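PDB 1T3Q: quinoline 2-oxidoreductase large subunit from Pseudomonas putida, which probably catalyses hydroxylation of quinoline at carbon 2, using a molybdenum centre held by molybdopterin cytosine dinucleotide. Local coordinates for residues His642-Glu647 with Thr658-Val663. Sequence-based numbering, arbitrary orientation.
Sequences HAAIVE and TDFFAV
Ala644 CB sits over one face of the Phe660 ring, 3.9 Å from the ring centroid and displaced toward the rim atoms CE2 and CZ, a CH-pi contact. His642 CB reaches the edge of the same ring at CE1, while the imidazole, its CG anti to the carbonyl carbon (chi1 -60°), passes Ala662 obliquely, CD2 lying 3.7 Å from Ala662 CB. His642 ND1 is hydrogen-bonded to Ser748 of helix 744-761, and Phe463 meets the imidazole at a shallow angle between planes. On the face of the sheet bearing Ala643 and Ile645, the Phe661 ring takes Ile645 CD1 at its edge, 3.9 Å from CE2, and Ala643 CB approaches CD2. The two strands, 636-649 and 655-665, form an antiparallel beta hairpin in the middle of a four-stranded mixed sheet of the molybdopterin cofactor-binding domain. Ala643 and Phe661 exchange a pair of backbone bonds, and Ile645 N donates to Asp659 O at 3.1 Å. The regular pairing is interrupted by a classic beta bulge: Ile645 O accepts Thr658 N at 2.9 Å and, weakly, Asp659 N at 3.4 Å. Thr658 OG1 lies between its backbone N and carbonyl carbon (chi1 63°); it donates to Asp659 OD2 over 2.7 Å and packs against Ile645 CG2. Arg445 hydrogen-bonds Thr658 OG1 and forms a salt bridge with Asp659 OD2, which would partly offset the carboxylate charge. Helices 672-692 and 744-761 also pack on Phe660, and an alanine here would probably open a gap between the sheet and both helices, leaving Ala644 CB without its aromatic face. Beyond the bulge, Glu647 CB touches Thr658 CG2, and the Glu647 carboxylate forms a salt bridge with Arg656.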
loop_
_atom_site.group_PDB
_atom_site.type_symbol
_atom_site.label_atom_id
_atom_site.label_comp_id
_atom_site.label_asym_id
_atom_site.label_seq_id
_atom_site.Cartn_x
_atom_site.Cartn_y
_atom_site.Cartn_z
ATOM N N HIS B 642 -35.134 -6.457 -27.785
ATOM C CA HIS B 642 -34.198 -7.410 -28.352
ATOM C C HIS B 642 -34.968 -8.382 -29.216
ATOM O O HIS B 642 -36.127 -8.690 -28.944
ATOM C CB HIS B 642 -33.479 -8.209 -27.260
ATOM C CG HIS B 642 -32.693 -7.367 -26.308
ATOM N ND1 HIS B 642 -33.247 -6.805 -25.179
ATOM C CD2 HIS B 642 -31.399 -6.967 -26.332
ATOM C CE1 HIS B 642 -32.329 -6.092 -24.549
ATOM N NE2 HIS B 642 -31.198 -6.174 -25.228
ATOM N N ALA B 643 -34.312 -8.861 -30.265
ATOM C CA ALA B 643 -34.899 -9.845 -31.165
ATOM C C ALA B 643 -33.788 -10.834 -31.466
ATOM O O ALA B 643 -32.653 -10.442 -31.750
ATOM C CB ALA B 643 -35.390 -9.189 -32.449
ATOM N N ALA B 644 -34.111 -12.116 -31.378
ATOM C CA ALA B 644 -33.134 -13.155 -31.634
ATOM C C ALA B 644 -33.670 -14.128 -32.663
ATOM O O ALA B 644 -34.872 -14.390 -32.725
ATOM C CB ALA B 644 -32.806 -13.899 -30.340
ATOM N N ILE B 645 -32.768 -14.641 -33.488
ATOM C CA ILE B 645 -33.131 -15.627 -34.487
ATOM C C ILE B 645 -32.317 -16.864 -34.137
ATOM O O ILE B 645 -31.098 -16.791 -33.991
ATOM C CB ILE B 645 -32.781 -15.166 -35.915
ATOM C CG1 ILE B 645 -33.691 -13.998 -36.315
ATOM C CG2 ILE B 645 -32.952 -16.326 -36.887
ATOM C CD1 ILE B 645 -33.430 -13.451 -37.711
ATOM N N VAL B 646 -33.003 -17.989 -33.969
ATOM C CA VAL B 646 -32.341 -19.237 -33.627
ATOM C C VAL B 646 -32.635 -20.283 -34.684
ATOM O O VAL B 646 -33.683 -20.254 -35.333
ATOM C CB VAL B 646 -32.811 -19.798 -32.256
ATOM C CG1 VAL B 646 -32.562 -18.778 -31.157
ATOM C CG2 VAL B 646 -34.276 -20.183 -32.323
ATOM N N GLU B 647 -31.691 -21.198 -34.861
ATOM C CA GLU B 647 -31.845 -22.279 -35.821
ATOM C C GLU B 647 -31.684 -23.586 -35.063
ATOM O O GLU B 647 -30.678 -23.794 -34.387
ATOM C CB GLU B 647 -30.778 -22.194 -36.915
ATOM C CG GLU B 647 -30.755 -23.418 -37.822
ATOM C CD GLU B 647 -29.557 -23.431 -38.754
ATOM O OE1 GLU B 647 -29.568 -22.685 -39.753
ATOM O OE2 GLU B 647 -28.598 -24.185 -38.477
ATOM N N THR B 658 -28.306 -17.472 -34.495
ATOM C CA THR B 658 -27.672 -16.932 -35.685
ATOM C C THR B 658 -27.668 -15.417 -35.794
ATOM O O THR B 658 -26.792 -14.849 -36.441
ATOM C CB THR B 658 -28.334 -17.487 -36.956
ATOM O OG1 THR B 658 -29.701 -17.061 -37.008
ATOM C CG2 THR B 658 -28.280 -19.003 -36.957
ATOM N N ASP B 659 -28.650 -14.766 -35.174
ATOM C CA ASP B 659 -28.751 -13.317 -35.234
ATOM C C ASP B 659 -29.256 -12.733 -33.921
ATOM O O ASP B 659 -29.996 -13.378 -33.185
ATOM C CB ASP B 659 -29.727 -12.897 -36.336
ATOM C CG ASP B 659 -29.338 -13.424 -37.698
ATOM O OD1 ASP B 659 -28.605 -12.720 -38.423
ATOM O OD2 ASP B 659 -29.766 -14.542 -38.043
ATOM N N PHE B 660 -28.849 -11.505 -33.643
ATOM C CA PHE B 660 -29.302 -10.815 -32.448
ATOM C C PHE B 660 -29.371 -9.332 -32.762
ATOM O O PHE B 660 -28.424 -8.744 -33.294
ATOM C CB PHE B 660 -28.370 -11.083 -31.265
ATOM C CG PHE B 660 -29.101 -11.490 -30.014
ATOM C CD1 PHE B 660 -29.904 -10.580 -29.334
ATOM C CD2 PHE B 660 -29.028 -12.799 -29.549
ATOM C CE1 PHE B 660 -30.633 -10.972 -28.209
ATOM C CE2 PHE B 660 -29.751 -13.199 -28.424
ATOM C CZ PHE B 660 -30.556 -12.285 -27.755
ATOM N N PHE B 661 -30.520 -8.748 -32.455
ATOM C CA PHE B 661 -30.771 -7.339 -32.701
ATOM C C PHE B 661 -31.117 -6.686 -31.372
ATOM O O PHE B 661 -31.875 -7.247 -30.582
ATOM C CB PHE B 661 -31.944 -7.192 -33.666
ATOM C CG PHE B 661 -31.793 -7.990 -34.935
ATOM C CD1 PHE B 661 -31.081 -7.482 -36.017
ATOM C CD2 PHE B 661 -32.366 -9.252 -35.046
ATOM C CE1 PHE B 661 -30.947 -8.223 -37.194
ATOM C CE2 PHE B 661 -32.235 -9.998 -36.218
ATOM C CZ PHE B 661 -31.526 -9.482 -37.290
ATOM N N ALA B 662 -30.561 -5.505 -31.127
ATOM C CA ALA B 662 -30.827 -4.798 -29.885
ATOM C C ALA B 662 -31.122 -3.321 -30.101
ATOM O O ALA B 662 -30.462 -2.652 -30.896
ATOM C CB ALA B 662 -29.638 -4.946 -28.932
ATOM N N VAL B 663 -32.129 -2.826 -29.392
ATOM C CA VAL B 663 -32.489 -1.416 -29.432
ATOM C C VAL B 663 -32.421 -0.976 -27.975
ATOM O O VAL B 663 -33.122 -1.526 -27.124
ATOM C CB VAL B 663 -33.918 -1.189 -29.957
ATOM C CG1 VAL B 663 -34.304 0.273 -29.767
ATOM C CG2 VAL B 663 -34.003 -1.570 -31.424
#